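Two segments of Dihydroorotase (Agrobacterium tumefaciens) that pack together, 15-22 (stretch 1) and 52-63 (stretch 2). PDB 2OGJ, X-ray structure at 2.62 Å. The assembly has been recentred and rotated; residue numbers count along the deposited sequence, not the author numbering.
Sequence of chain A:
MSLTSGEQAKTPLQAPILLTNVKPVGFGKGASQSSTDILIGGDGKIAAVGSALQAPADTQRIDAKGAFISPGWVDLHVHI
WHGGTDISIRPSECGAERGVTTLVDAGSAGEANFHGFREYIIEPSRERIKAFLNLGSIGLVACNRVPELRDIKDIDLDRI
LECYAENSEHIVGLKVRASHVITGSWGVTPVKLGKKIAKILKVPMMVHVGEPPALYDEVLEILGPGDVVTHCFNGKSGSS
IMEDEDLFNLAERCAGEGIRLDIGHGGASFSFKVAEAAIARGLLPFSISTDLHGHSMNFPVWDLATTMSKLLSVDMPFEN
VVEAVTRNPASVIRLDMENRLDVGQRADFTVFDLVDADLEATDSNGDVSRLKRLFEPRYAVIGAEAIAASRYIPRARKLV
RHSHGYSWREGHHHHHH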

# COMPACT_ATOMS: atom_id res chain seq x y z
N ALA A 15 34.20 -49.51 10.29
CA ALA A 15 35.30 -49.83 11.19
C ALA A 15 35.34 -48.91 12.42
O ALA A 15 34.92 -47.75 12.36
N PRO A 16 35.84 -49.43 13.56
CA PRO A 16 35.93 -48.64 14.79
C PRO A 16 37.08 -47.63 14.73
O PRO A 16 37.98 -47.72 13.89
N ILE A 17 37.06 -46.64 15.62
CA ILE A 17 38.10 -45.64 15.63
C ILE A 17 38.63 -45.47 17.02
O ILE A 17 37.92 -45.63 18.00
N LEU A 18 39.91 -45.14 17.09
CA LEU A 18 40.54 -44.91 18.36
C LEU A 18 41.20 -43.54 18.31
O LEU A 18 42.18 -43.34 17.61
N LEU A 19 40.61 -42.60 19.03
CA LEU A 19 41.17 -41.26 19.11
C LEU A 19 42.07 -41.30 20.33
O LEU A 19 41.61 -41.58 21.43
N THR A 20 43.36 -41.07 20.13
CA THR A 20 44.27 -41.08 21.25
C THR A 20 44.75 -39.67 21.54
O THR A 20 44.70 -38.78 20.69
N ASN A 21 45.17 -39.41 22.77
CA ASN A 21 45.77 -38.19 23.25
C ASN A 21 44.85 -37.01 23.00
O ASN A 21 45.30 -35.95 22.42
N VAL A 22 43.64 -37.00 23.55
CA VAL A 22 42.69 -35.89 23.47
C VAL A 22 42.45 -35.33 24.87
O VAL A 22 42.54 -36.06 25.86
N ALA A 52 44.75 -45.32 28.21
CA ALA A 52 45.46 -46.00 27.13
C ALA A 52 44.80 -47.32 26.78
O ALA A 52 45.23 -48.38 27.22
N LEU A 53 43.75 -47.25 25.96
CA LEU A 53 42.99 -48.43 25.57
C LEU A 53 43.68 -49.24 24.48
O LEU A 53 44.64 -48.78 23.86
N GLN A 54 43.19 -50.45 24.25
CA GLN A 54 43.74 -51.31 23.21
C GLN A 54 42.64 -51.52 22.18
O GLN A 54 41.46 -51.51 22.54
N ALA A 55 43.00 -51.71 20.92
CA ALA A 55 41.99 -51.91 19.88
C ALA A 55 42.37 -52.98 18.84
O ALA A 55 43.53 -53.38 18.73
N PRO A 56 41.37 -53.46 18.07
CA PRO A 56 41.53 -54.48 17.03
C PRO A 56 42.36 -54.00 15.83
O PRO A 56 43.55 -53.68 15.95
N ALA A 57 41.72 -53.98 14.66
CA ALA A 57 42.33 -53.51 13.42
C ALA A 57 41.47 -52.30 13.06
O ALA A 57 40.44 -52.43 12.40
N ASP A 58 41.89 -51.12 13.52
CA ASP A 58 41.12 -49.90 13.30
C ASP A 58 41.92 -48.60 13.19
O ASP A 58 43.01 -48.47 13.75
N THR A 59 41.35 -47.63 12.48
CA THR A 59 41.97 -46.32 12.28
C THR A 59 42.39 -45.72 13.61
O THR A 59 41.55 -45.50 14.49
N GLN A 60 43.68 -45.48 13.77
CA GLN A 60 44.16 -44.87 14.99
C GLN A 60 44.59 -43.45 14.62
O GLN A 60 45.32 -43.25 13.65
N ARG A 61 44.10 -42.47 15.37
CA ARG A 61 44.43 -41.07 15.13
C ARG A 61 44.93 -40.45 16.41
O ARG A 61 44.31 -40.61 17.47
N ILE A 62 46.05 -39.74 16.32
CA ILE A 62 46.64 -39.09 17.49
C ILE A 62 46.63 -37.58 17.28
O ILE A 62 46.37 -37.10 16.17
N ASP A 63 46.90 -36.82 18.34
CA ASP A 63 46.95 -35.38 18.23
C ASP A 63 48.11 -34.86 19.07
O ASP A 63 49.28 -35.01 18.71

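The two stretches lie side by side as parallel strands, with axes 14° apart and 5.0 Å at closest approach. Together they bury 755 Å². Side chains along each strand alternate between the two faces of the sheet. Those of Ile17, Leu19, Thr59 and Arg61 share one face; those of Leu18 and Gln60 lie on the other.

Ala15 points its CB toward stretch 2 but makes no close contact. Pro16 is the first residue to touch. Its ring pucker is C-gamma endo, and its CA-to-CB bond points sideways. Even so, CG of Pro16 lies 3.4 Å from CB of Asp58, and the backbone O of Pro16 lies 3.0 Å from the same CB. Asp58 directs its CB toward stretch 1 and has chi1 in p.

Ile17 is buried, with chi1 m and chi2 t. Its CG2 sits 3.6 Å from the backbone O of Thr59. The same methyl lies over one face of the Arg61 guanidinium. There, CG2 of Ile17 is only 2.8 Å from NH2 of Arg61, which is too close for a real contact. The local model should be read with caution.

Leu18 has the largest covered area of stretch 1, 123 Å². It is buried, with chi1 t and chi2 p. This rotamer places its two methyls near different apolar partners. CD1 of Leu18 lies 4.3 Å from CD1 of Leu53, and CD2 of Leu18 lies 4.3 Å from CB of Ala55. Both partners come from the loop before the strand and point their CB atoms toward stretch 1. The Leu53 chi1, at -32°, falls between wells. Leu18 also meets polar atoms: its CB is 3.8 Å from OD2 of Asp58, and its CD2 is 3.9 Å from OE1 of Gln60. The backbone holds this residue in place. Leu18 N donates to Thr59 O at 3.1 Å, and Arg61 N donates to Leu18 O at 3.1 Å.

Leu19, chi1 m and chi2 p, returns to the face of Arg61. Its CD1 reaches the edge of the guanidinium, 3.0 Å from NH2 of Arg61. The end of the Arg61 side chain comes nearer to stretch 1 than its CA-to-CB bond suggests; chi1 is m, chi2 t, and chi3, at -99°, lies between wells. It makes no hydrogen bond to stretch 1; its neighbours there include the methyls of Ile17 and Leu19.

Thr20 has chi1 p. Its N donates to Arg61 O at 2.9 Å, and its OG1 donates to the same Arg61 O at 3.1 Å. One carbonyl thus serves both the backbone and the side chain. OG1 of Thr20 also lies 3.5 Å from CB of Ile62.

Asn21, chi1 m, points its CB toward stretch 2, and its ND2 comes 3.2 Å from CD1 of Ile62, an apolar methyl. The CA-to-CB bond of Asp63 points sideways, but its carboxylate end comes nearer to stretch 1. Its OD2 is 2.9 Å from O of Asn21, but both are acceptors, so no hydrogen bond forms. The same OD2 of Asp63 lies 3.0 Å from CG1 of Val22, whose chi1 is m.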

# COMPACT_ATOMS: atom_id res chain seq x y z
CB ALA A 15 36.64 -49.74 10.44
CB PRO A 16 36.15 -49.71 15.86
CG PRO A 16 36.92 -50.74 15.13
CD PRO A 16 36.18 -50.84 13.82
CB ILE A 17 37.58 -44.24 15.22
CG1 ILE A 17 36.86 -44.29 13.87
CG2 ILE A 17 38.75 -43.28 15.14
CD1 ILE A 17 36.33 -42.94 13.46
CB LEU A 18 41.57 -46.00 18.66
CG LEU A 18 42.37 -45.72 19.93
CD1 LEU A 18 41.43 -45.72 21.12
CD2 LEU A 18 43.47 -46.75 20.10
CB LEU A 19 40.08 -40.20 19.35
CG LEU A 19 39.13 -39.88 18.19
CD1 LEU A 19 38.38 -41.13 17.78
CD2 LEU A 19 38.18 -38.81 18.63
CB THR A 20 45.48 -42.01 20.97
OG1 THR A 20 46.19 -41.55 19.81
CG2 THR A 20 45.00 -43.44 20.74
CB ASN A 21 47.15 -38.02 22.63
CG ASN A 21 47.90 -39.33 22.58
OD1 ASN A 21 47.37 -40.38 22.96
ND2 ASN A 21 49.14 -39.30 22.10
CB VAL A 22 41.31 -36.34 22.89
CG1 VAL A 22 41.47 -36.73 21.45
CG2 VAL A 22 40.76 -37.52 23.67
CB ALA A 52 46.91 -46.23 27.51
CB LEU A 53 41.61 -48.00 25.08
CG LEU A 53 41.04 -46.76 25.77
CD1 LEU A 53 39.77 -46.33 25.06
CD2 LEU A 53 40.79 -47.06 27.23
CB GLN A 54 44.16 -52.63 23.81
CG GLN A 54 45.29 -52.55 24.83
CD GLN A 54 44.90 -51.81 26.09
OE1 GLN A 54 43.92 -52.15 26.75
NE2 GLN A 54 45.67 -50.79 26.43
CB ALA A 55 41.70 -50.58 19.18
CB PRO A 56 40.09 -54.79 16.62
CG PRO A 56 39.29 -54.44 17.84
CD PRO A 56 39.94 -53.16 18.28
CB ALA A 57 42.23 -54.57 12.34
CB ASP A 58 40.11 -49.76 14.43
CG ASP A 58 40.73 -50.01 15.79
OD1 ASP A 58 40.89 -51.19 16.17
OD2 ASP A 58 41.07 -49.02 16.48
CB THR A 59 41.01 -45.29 11.59
OG1 THR A 59 40.58 -45.79 10.32
CG2 THR A 59 41.71 -43.96 11.37
CB GLN A 60 45.32 -45.68 15.60
CG GLN A 60 44.90 -47.09 16.05
CD GLN A 60 45.88 -47.75 17.03
OE1 GLN A 60 45.61 -48.84 17.57
NE2 GLN A 60 47.01 -47.10 17.27
CB ARG A 61 43.21 -40.30 14.65
CG ARG A 61 42.50 -40.93 13.48
CD ARG A 61 41.48 -39.99 12.88
NE ARG A 61 40.12 -40.26 13.32
CZ ARG A 61 39.70 -40.24 14.59
NH1 ARG A 61 40.55 -39.96 15.57
NH2 ARG A 61 38.43 -40.47 14.88
CB ILE A 62 48.11 -39.55 17.70
CG1 ILE A 62 48.72 -38.85 18.91
CG2 ILE A 62 48.94 -39.24 16.45
CD1 ILE A 62 50.18 -39.10 19.07
CB ASP A 63 45.65 -34.78 18.72
CG ASP A 63 44.58 -35.83 18.90
OD1 ASP A 63 44.47 -36.71 18.01
OD2 ASP A 63 43.85 -35.80 19.92